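Local coordinates for putative PAS/PAC sensor protein (Nakamurella multipartita DSM 44233, PDB 6HMJ), which senses blue light through a flavin-binding light-oxygen-voltage domain and mediates RNA binding and translational regulation, at residues A245-V251 and Y263-F268; F328-P332 and H342-Y346; A149-D153 and E355-L360. All coordinates share one frame; numbering follows the deposited sequence.

Interaction 1 of 3, residues A245-V251 and Y263-F268; sequences ASVAITV and YANPAF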
# COMPACT_ATOMS: atom_id res chain seq x y z
N ALA A 245 3.56 -33.30 -20.16
CA ALA A 245 4.32 -32.08 -19.93
C ALA A 245 3.38 -30.94 -19.54
O ALA A 245 2.28 -30.81 -20.08
CB ALA A 245 5.12 -31.70 -21.17
N SER A 246 3.83 -30.11 -18.59
CA SER A 246 2.99 -29.04 -18.05
C SER A 246 2.86 -27.83 -18.97
O SER A 246 2.02 -26.97 -18.71
CB SER A 246 3.55 -28.57 -16.71
OG SER A 246 4.91 -28.20 -16.81
N VAL A 247 3.66 -27.75 -20.04
CA VAL A 247 3.58 -26.63 -20.96
C VAL A 247 2.96 -27.11 -22.27
O VAL A 247 3.00 -28.30 -22.61
CB VAL A 247 4.96 -25.97 -21.21
CG1 VAL A 247 5.51 -25.39 -19.92
CG2 VAL A 247 5.94 -26.97 -21.81
N ALA A 248 2.40 -26.17 -23.02
CA ALA A 248 1.63 -26.52 -24.20
C ALA A 248 2.55 -26.97 -25.33
O ALA A 248 3.61 -26.39 -25.56
CB ALA A 248 0.79 -25.33 -24.66
N ILE A 249 2.13 -28.02 -26.03
CA ILE A 249 2.84 -28.54 -27.19
C ILE A 249 1.83 -28.74 -28.31
O ILE A 249 0.76 -29.32 -28.09
CB ILE A 249 3.56 -29.86 -26.87
CG1 ILE A 249 4.52 -29.66 -25.68
CG2 ILE A 249 4.31 -30.37 -28.10
CD1 ILE A 249 5.22 -30.92 -25.24
N THR A 250 2.16 -28.24 -29.50
CA THR A 250 1.31 -28.39 -30.67
C THR A 250 2.17 -28.72 -31.87
O THR A 250 3.34 -28.31 -31.95
CB THR A 250 0.48 -27.13 -30.94
OG1 THR A 250 1.35 -26.00 -31.04
CG2 THR A 250 -0.53 -26.90 -29.82
N VAL A 251 1.59 -29.45 -32.82
CA VAL A 251 2.26 -29.80 -34.07
C VAL A 251 1.33 -29.45 -35.22
O VAL A 251 0.13 -29.76 -35.18
CB VAL A 251 2.66 -31.29 -34.12
CG1 VAL A 251 3.43 -31.58 -35.40
CG2 VAL A 251 3.48 -31.67 -32.90
N TYR A 263 -1.55 -32.17 -33.76
CA TYR A 263 -1.39 -32.61 -32.38
C TYR A 263 -1.51 -31.42 -31.44
O TYR A 263 -1.09 -30.30 -31.76
CB TYR A 263 -0.04 -33.30 -32.15
CG TYR A 263 0.15 -33.67 -30.69
CD1 TYR A 263 -0.47 -34.79 -30.16
CD2 TYR A 263 0.93 -32.89 -29.85
CE1 TYR A 263 -0.31 -35.13 -28.83
CE2 TYR A 263 1.10 -33.22 -28.52
CZ TYR A 263 0.48 -34.34 -28.01
OH TYR A 263 0.65 -34.66 -26.69
N ALA A 264 -2.08 -31.68 -30.26
CA ALA A 264 -2.18 -30.68 -29.20
C ALA A 264 -2.36 -31.41 -27.88
O ALA A 264 -3.29 -32.21 -27.74
CB ALA A 264 -3.34 -29.71 -29.46
N ASN A 265 -1.48 -31.14 -26.92
CA ASN A 265 -1.48 -31.85 -25.65
C ASN A 265 -2.41 -31.17 -24.66
O ASN A 265 -2.85 -30.03 -24.87
CB ASN A 265 -0.06 -31.93 -25.11
CG ASN A 265 0.50 -30.58 -24.69
OD1 ASN A 265 -0.11 -29.54 -24.93
ND2 ASN A 265 1.67 -30.59 -24.06
N PRO A 266 -2.74 -31.84 -23.56
CA PRO A 266 -3.69 -31.25 -22.60
C PRO A 266 -3.25 -29.91 -22.03
O PRO A 266 -4.10 -29.07 -21.72
CB PRO A 266 -3.79 -32.32 -21.50
CG PRO A 266 -3.41 -33.59 -22.18
CD PRO A 266 -2.37 -33.22 -23.19
N ALA A 267 -1.94 -29.68 -21.87
CA ALA A 267 -1.48 -28.38 -21.40
C ALA A 267 -1.95 -27.27 -22.33
O ALA A 267 -2.27 -26.17 -21.89
CB ALA A 267 0.04 -28.37 -21.27
N PHE A 268 -1.98 -27.56 -23.64
CA PHE A 268 -2.56 -26.61 -24.58
C PHE A 268 -4.05 -26.44 -24.34
O PHE A 268 -4.58 -25.33 -24.43
CB PHE A 268 -2.29 -27.08 -26.01
CG PHE A 268 -2.86 -26.18 -27.07
CD1 PHE A 268 -4.13 -26.40 -27.57
CD2 PHE A 268 -2.12 -25.12 -27.56
CE1 PHE A 268 -4.65 -25.58 -28.55
CE2 PHE A 268 -2.63 -24.29 -28.53
CZ PHE A 268 -3.91 -24.52 -29.03
O HOH W 1 0.24 -31.59 -21.46

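Interaction 2 of 3, residues F328-P332 and H342-Y346; sequences FHLSP and HYIGY. With FMN (flavin mononucleotide), chain E.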
# COMPACT_ATOMS: atom_id res chain seq x y z
N PHE A 328 5.17 -17.98 -28.00
CA PHE A 328 5.27 -19.34 -28.51
C PHE A 328 6.45 -19.44 -29.47
O PHE A 328 6.61 -18.59 -30.35
CB PHE A 328 3.97 -19.79 -29.18
CG PHE A 328 3.66 -19.10 -30.48
CD1 PHE A 328 4.20 -19.54 -31.67
CD2 PHE A 328 2.78 -18.03 -30.51
CE1 PHE A 328 3.90 -18.91 -32.86
CE2 PHE A 328 2.48 -17.40 -31.70
CZ PHE A 328 3.04 -17.84 -32.88
N HIS A 329 7.25 -20.48 -29.29
CA HIS A 329 8.40 -20.74 -30.15
C HIS A 329 7.99 -21.70 -31.26
O HIS A 329 7.21 -22.63 -31.04
CB HIS A 329 9.54 -21.33 -29.32
CG HIS A 329 10.70 -21.81 -30.13
ND1 HIS A 329 11.09 -23.13 -30.16
CD2 HIS A 329 11.57 -21.14 -30.93
CE1 HIS A 329 12.14 -23.26 -30.95
NE2 HIS A 329 12.45 -22.07 -31.43
N LEU A 330 8.50 -21.45 -32.46
CA LEU A 330 8.21 -22.27 -33.63
C LEU A 330 9.49 -22.98 -34.04
O LEU A 330 10.48 -22.33 -34.39
CB LEU A 330 7.67 -21.42 -34.79
CG LEU A 330 6.24 -20.90 -34.65
CD1 LEU A 330 5.96 -19.87 -35.73
CD2 LEU A 330 5.23 -22.02 -34.71
N SER A 331 9.46 -24.31 -34.01
CA SER A 331 10.63 -25.12 -34.32
C SER A 331 10.33 -25.99 -35.53
O SER A 331 9.37 -26.78 -35.49
CB SER A 331 11.00 -25.99 -33.11
OG SER A 331 12.31 -26.51 -33.26
N PRO A 332 11.08 -25.88 -36.62
CA PRO A 332 10.79 -26.71 -37.80
C PRO A 332 11.34 -28.12 -37.65
O PRO A 332 12.39 -28.35 -37.04
CB PRO A 332 11.50 -25.96 -38.94
CG PRO A 332 12.64 -25.28 -38.27
CD PRO A 332 12.15 -24.90 -36.89
N HIS A 342 6.72 -30.66 -40.78
CA HIS A 342 5.90 -30.18 -39.68
C HIS A 342 6.58 -29.00 -39.00
O HIS A 342 7.74 -28.66 -39.27
CB HIS A 342 5.62 -31.27 -38.63
CG HIS A 342 4.80 -32.41 -39.14
ND1 HIS A 342 5.31 -33.37 -40.00
CD2 HIS A 342 3.52 -32.76 -38.91
CE1 HIS A 342 4.37 -34.26 -40.27
NE2 HIS A 342 3.27 -33.91 -39.62
N TYR A 343 5.83 -28.36 -38.10
CA TYR A 343 6.33 -27.34 -37.19
C TYR A 343 5.79 -27.65 -35.80
O TYR A 343 4.64 -28.07 -35.65
CB TYR A 343 5.87 -25.93 -37.61
CG TYR A 343 6.95 -25.07 -38.25
CD1 TYR A 343 7.18 -25.11 -39.62
CD2 TYR A 343 7.73 -24.21 -37.48
CE1 TYR A 343 8.16 -24.33 -40.20
CE2 TYR A 343 8.71 -23.43 -38.06
CZ TYR A 343 8.91 -23.49 -39.42
OH TYR A 343 9.89 -22.71 -40.01
N ILE A 344 6.62 -27.44 -34.79
CA ILE A 344 6.22 -27.61 -33.40
C ILE A 344 6.05 -26.23 -32.78
O ILE A 344 6.86 -25.33 -33.03
CB ILE A 344 7.22 -28.45 -32.59
CG1 ILE A 344 7.55 -29.75 -33.33
CG2 ILE A 344 6.66 -28.76 -31.21
CD1 ILE A 344 8.65 -30.56 -32.68
N GLY A 345 5.01 -26.07 -31.99
CA GLY A 345 4.74 -24.81 -31.30
C GLY A 345 4.64 -25.05 -29.80
O GLY A 345 4.00 -26.01 -29.36
N TYR A 346 5.27 -24.16 -29.03
CA TYR A 346 5.28 -24.24 -27.57
C TYR A 346 4.72 -22.93 -27.02
O TYR A 346 5.45 -21.96 -26.85
CB TYR A 346 6.70 -24.49 -27.04
CG TYR A 346 7.45 -25.56 -27.79
CD1 TYR A 346 8.10 -25.27 -28.98
CD2 TYR A 346 7.53 -26.86 -27.30
CE1 TYR A 346 8.79 -26.25 -29.67
CE2 TYR A 346 8.22 -27.84 -27.98
CZ TYR A 346 8.85 -27.53 -29.17
OH TYR A 346 9.54 -28.50 -29.86
N1 FMN E . -0.46 -18.06 -33.89
C2 FMN E . -1.01 -17.54 -32.77
O2 FMN E . -1.50 -16.39 -32.81
N3 FMN E . -1.04 -18.21 -31.61
C4 FMN E . -0.53 -19.43 -31.47
O4 FMN E . -0.58 -20.02 -30.36
C4A FMN E . 0.08 -20.08 -32.65
N5 FMN E . 0.61 -21.31 -32.59
C5A FMN E . 1.17 -21.87 -33.69
C6 FMN E . 1.71 -23.15 -33.59
C7 FMN E . 2.28 -23.75 -34.70
C7M FMN E . 2.86 -25.14 -34.57
C8 FMN E . 2.32 -23.03 -36.00
C8M FMN E . 2.94 -23.64 -37.22
C9 FMN E . 1.79 -21.75 -36.09
C9A FMN E . 1.21 -21.14 -34.99
N10 FMN E . 0.65 -19.83 -35.06
C10 FMN E . 0.09 -19.29 -33.90
C1' FMN E . 0.64 -19.01 -36.27
C2' FMN E . -0.67 -19.17 -37.02
O2' FMN E . -1.16 -20.51 -36.92
C3' FMN E . -0.46 -18.81 -38.48
O3' FMN E . 0.55 -19.69 -39.02
C4' FMN E . 0.01 -17.38 -38.69
O4' FMN E . -0.94 -16.47 -38.13
C5' FMN E . 0.17 -17.20 -40.19
O5' FMN E . -0.48 -16.02 -40.66
P FMN E . -1.89 -16.15 -41.40
O1P FMN E . -2.23 -14.71 -41.70
O2P FMN E . -1.59 -17.00 -42.61
O3P FMN E . -2.79 -16.85 -40.42
O HOH W 2 7.55 -20.60 -26.07

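Interaction 3 of 3, residues A149-D153 and E355-L360; sequences AFDVD and ERDQQL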
# COMPACT_ATOMS: atom_id res chain seq x y z
N ALA A 149 4.89 -5.66 -6.57
CA ALA A 149 4.01 -6.20 -7.60
C ALA A 149 4.74 -6.35 -8.93
O ALA A 149 4.63 -7.39 -9.60
CB ALA A 149 2.78 -5.31 -7.77
N PHE A 150 5.48 -5.32 -9.33
CA PHE A 150 6.25 -5.34 -10.56
C PHE A 150 7.74 -5.59 -10.33
O PHE A 150 8.52 -5.54 -11.29
CB PHE A 150 6.08 -4.03 -11.33
CG PHE A 150 4.66 -3.73 -11.73
CD1 PHE A 150 4.07 -4.41 -12.78
CD2 PHE A 150 3.93 -2.76 -11.07
CE1 PHE A 150 2.77 -4.13 -13.16
CE2 PHE A 150 2.62 -2.48 -11.45
CZ PHE A 150 2.05 -3.17 -12.49
N ASP A 151 8.15 -5.84 -9.09
CA ASP A 151 9.55 -6.07 -8.75
C ASP A 151 10.45 -4.97 -9.32
O ASP A 151 11.33 -5.21 -10.16
CB ASP A 151 10.01 -7.45 -9.23
CG ASP A 151 11.40 -7.81 -8.74
OD1 ASP A 151 11.65 -7.74 -7.52
OD2 ASP A 151 12.25 -8.18 -9.59
N VAL A 152 10.22 -3.75 -8.84
CA VAL A 152 11.04 -2.59 -9.18
C VAL A 152 11.42 -1.90 -7.88
O VAL A 152 10.79 -2.09 -6.84
CB VAL A 152 10.31 -1.61 -10.12
CG1 VAL A 152 9.96 -2.29 -11.43
CG2 VAL A 152 9.06 -1.04 -9.46
N ASP A 153 12.47 -1.08 -7.95
CA ASP A 153 12.95 -0.39 -6.76
C ASP A 153 12.03 0.78 -6.42
O ASP A 153 11.04 1.06 -7.11
CB ASP A 153 14.40 0.06 -6.96
CG ASP A 153 14.55 1.14 -8.01
OD1 ASP A 153 13.61 1.92 -8.24
OD2 ASP A 153 15.64 1.21 -8.62
N GLU A 355 3.52 -7.73 -18.54
CA GLU A 355 2.97 -6.60 -17.80
C GLU A 355 4.07 -5.82 -17.08
O GLU A 355 4.04 -4.58 -17.05
CB GLU A 355 1.92 -7.10 -16.80
CG GLU A 355 0.86 -6.07 -16.47
CD GLU A 355 -0.07 -5.80 -17.63
OE1 GLU A 355 -0.72 -6.76 -18.10
OE2 GLU A 355 -0.15 -4.64 -18.07
N ARG A 356 5.04 -6.53 -16.50
CA ARG A 356 6.18 -5.85 -15.88
C ARG A 356 7.03 -5.15 -16.93
O ARG A 356 7.38 -3.98 -16.77
CB ARG A 356 7.02 -6.85 -15.09
CG ARG A 356 8.26 -6.24 -14.45
CD ARG A 356 9.06 -7.28 -13.69
NE ARG A 356 10.18 -6.70 -12.95
CZ ARG A 356 11.43 -6.65 -13.40
NH1 ARG A 356 11.75 -7.15 -14.59
NH2 ARG A 356 12.38 -6.10 -12.65
N ASP A 357 7.38 -5.86 -18.01
CA ASP A 357 8.19 -5.26 -19.06
C ASP A 357 7.58 -3.95 -19.56
O ASP A 357 8.31 -3.02 -19.91
CB ASP A 357 8.35 -6.24 -20.23
CG ASP A 357 9.10 -7.50 -19.83
OD1 ASP A 357 9.89 -7.45 -18.86
OD2 ASP A 357 8.89 -8.54 -20.48
N GLN A 358 6.24 -3.87 -19.60
CA GLN A 358 5.60 -2.67 -20.13
C GLN A 358 5.75 -1.49 -19.17
O GLN A 358 6.00 -0.36 -19.61
CB GLN A 358 4.12 -2.96 -20.42
CG GLN A 358 3.91 -3.72 -21.72
CD GLN A 358 2.44 -3.96 -22.03
OE1 GLN A 358 1.62 -4.09 -21.13
NE2 GLN A 358 2.11 -4.00 -23.31
N GLN A 359 5.61 -1.73 -17.86
CA GLN A 359 5.89 -0.67 -16.90
C GLN A 359 7.34 -0.23 -17.00
O GLN A 359 7.64 0.97 -17.04
CB GLN A 359 5.56 -1.14 -15.48
CG GLN A 359 4.13 -1.59 -15.27
CD GLN A 359 3.13 -0.45 -15.36
OE1 GLN A 359 3.47 0.71 -15.10
NE2 GLN A 359 1.89 -0.77 -15.70
N LEU A 360 8.26 -1.19 -17.06
CA LEU A 360 9.67 -0.87 -17.25
C LEU A 360 9.88 -0.09 -18.55
O LEU A 360 10.74 0.79 -18.62
CB LEU A 360 10.52 -2.14 -17.25
CG LEU A 360 10.66 -2.87 -15.91
CD1 LEU A 360 11.49 -4.14 -16.08
CD2 LEU A 360 11.28 -1.98 -14.85

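Interaction 1 of 3, residues A245-V251 and Y263-F268
Val-251 and Tyr-263 form a hydrogen-bonded antiparallel pair: Val-251 N donates to Tyr-263 O at 3.0 Å, and a longer bond runs back from Tyr-263 N to Val-251 O. Next comes the non-hydrogen-bonded pair Thr-250 and Ala-264, after which Asn-265 N donates to Ile-249 O. There the two-stranded pairing gives way to helix 266-272, and the side chain of Asn-265 takes over. With CG between its own backbone N and carbonyl carbon (chi1 68°), the amide turns to the opposing backbone: ND2 donates to Val-247 O at 3.0 Å with the acceptor near the amide plane, while OD1 takes Ile-249 N at 2.9 Å from above the carbonyl plane. The same OD1 is the N-cap acceptor for Phe-268 N. The two N-H groups reach it from opposite faces of the amide, so one oxygen ties the helix start to the extended chain and holds the amide's rotation. Beside it, water 1 donates to Ala-245 O and accepts from Ala-267 N at 2.9 Å, and Ala-267 CB packs on the Val-247 carbonyl.

The apolar side chains flank this polar centre. Thr-250 CG2 sits over one face of the Phe-268 ring, 3.7 Å from its centroid, toward the rim where CD2 lies; Ala-248 CB meets the same ring at its edge. On the other face of the sheet, Val-251 CB touches Tyr-263 CB at 3.9 Å. Val-247 meets Val-247 of the second subunit.

The hairpin of strands 250-253 and 261-264 belongs to the LOV-type PAS domain. Helix 234-244 packs on Ile-249 and Tyr-263 and supplies Ala-242 O as another acceptor for Asn-265 ND2. Thr-250 OG1 is hydrogen-bonded both to NE2 of the flavin-binding Gln-347 and to Gly-345 O on the adjoining strand 340-346.

Interaction 2 of 3, residues F328-P332 and H342-Y346
Ser-331 and Ile-344 pair at the middle of an antiparallel beta hairpin of the PAS fold, formed by strands 323-334 and 340-346, one face of which is laid against the flavin. Their two backbone bonds are the straightest here, Ile-344 N to Ser-331 O at 2.9 Å (174° at the hydrogen) and Ser-331 N to Ile-344 O at 3.0 Å. Dense packing lies on the flavin side. The Phe-328 ring spreads one face over the isoalloxazine, CZ 3.4 Å from FMN C10, and its edge is met by Leu-330 CG. Phe-328 CG stands between the backbone N and the carbonyl carbon (chi1 69°), which swings the ring off the neighbouring strand and over the cofactor. Leu-330 CD2 covers FMN C8 at 3.3 Å; at Gly-345 there is no side chain, and a beta carbon there would run into FMN C6. Farther along, Tyr-343 turns its ring face to Pro-332, whose CB is 3.9 Å from the ring centroid, and sends OH to Asp-308 O.

On the other face the contact between the two strands is looser, and Arg-240 and Asp-244 of the second subunit cover part of it. His-329, partly exposed, and Tyr-346 lie side by side and meet rim to rim, planes 21° apart, neither ring over the other. Ser-331 OG turns from the hairpin to hydrogen-bond that Asp-244. Pairing slackens toward the Tyr-346 end: the bond from His-329 N to Tyr-346 O is weak at 3.4 Å, and water 2 sits at that spot, donating to Tyr-346 O at 2.6 Å.

Interaction 3 of 3, residues A149-D153 and E355-L360
Glu-355 opens the contact lightly: its CG and its carbonyl oxygen come up to CE1 of Phe-150, while its carboxylate turns to Ser-197. Arg-356, next along helix 351-372, carries most of the polar contact. Its chain runs straight out, CG anti to the backbone N (chi1 178°) and extended on to NE, which brings the guanidinium edge to two successive carbonyls of the loop. NE donates to Phe-150 O at 2.6 Å in a bent bond, and NH2 to Asp-151 O at 2.8 Å in a nearly straight one; both oxygens lie near the guanidinium plane, and a weak second bond links NE to Asp-151 O. The Asp-151 carboxylate adds charge alone, through a long salt bridge: OD2 stands 3.7 Å from NH2, well out of the guanidinium plane, with no N-H pointing at it, and OD1 is engaged by Arg-195 of the second subunit.

One helical turn on, Gln-359 has CG anti to its own carbonyl carbon (chi1 -58°), which lays that atom over one face of the Phe-150 ring, 3.7 Å from the centroid and 18° off the normal; its OE1 goes on to His-164. Leu-360, the next residue, slides CD2 past Val-152 CG1 at 3.7 Å while CD1 lies over a face of the Arg-356 guanidinium.

Helix 114-149 ends here in a Schellman motif, with Asp-151 at positive phi as its C-prime residue, which probably leaves these carbonyls to turn to the arginine. A methionine in place of Arg-356 would probably leave the carbonyls of Phe-150 and Asp-151 without these donors and the Asp-151 carboxylate without this nearby charge. A cation set against a helix C-terminus is consistent with a favourable dipole interaction, so the PAS-side helix meets the ANTAR region through charge and backbone bonds as well as apolar contact.

In the fold
Interactions 1 and 2 share the antiparallel sheet of the flavin-binding PAS domain. Their centres lie 11 Å apart, and they come in series along the chain, the hairpin of strands 250-253 and 261-264 before that of strands 323-334 and 340-346. Strands 250-253 and 340-346 are neighbours, joined by a probable hydrogen bond from Gly-345 N to Thr-250 O at 2.8 Å. Interaction 3 lies about 29 Å from each, centre to centre, and encloses both in sequence. Helix 351-372 is the next element after strand 340-346, beyond a short connection, and reaches the ANTAR region, offering a plausible route from flavin to RNA-binding part. All three contacts touch the second subunit.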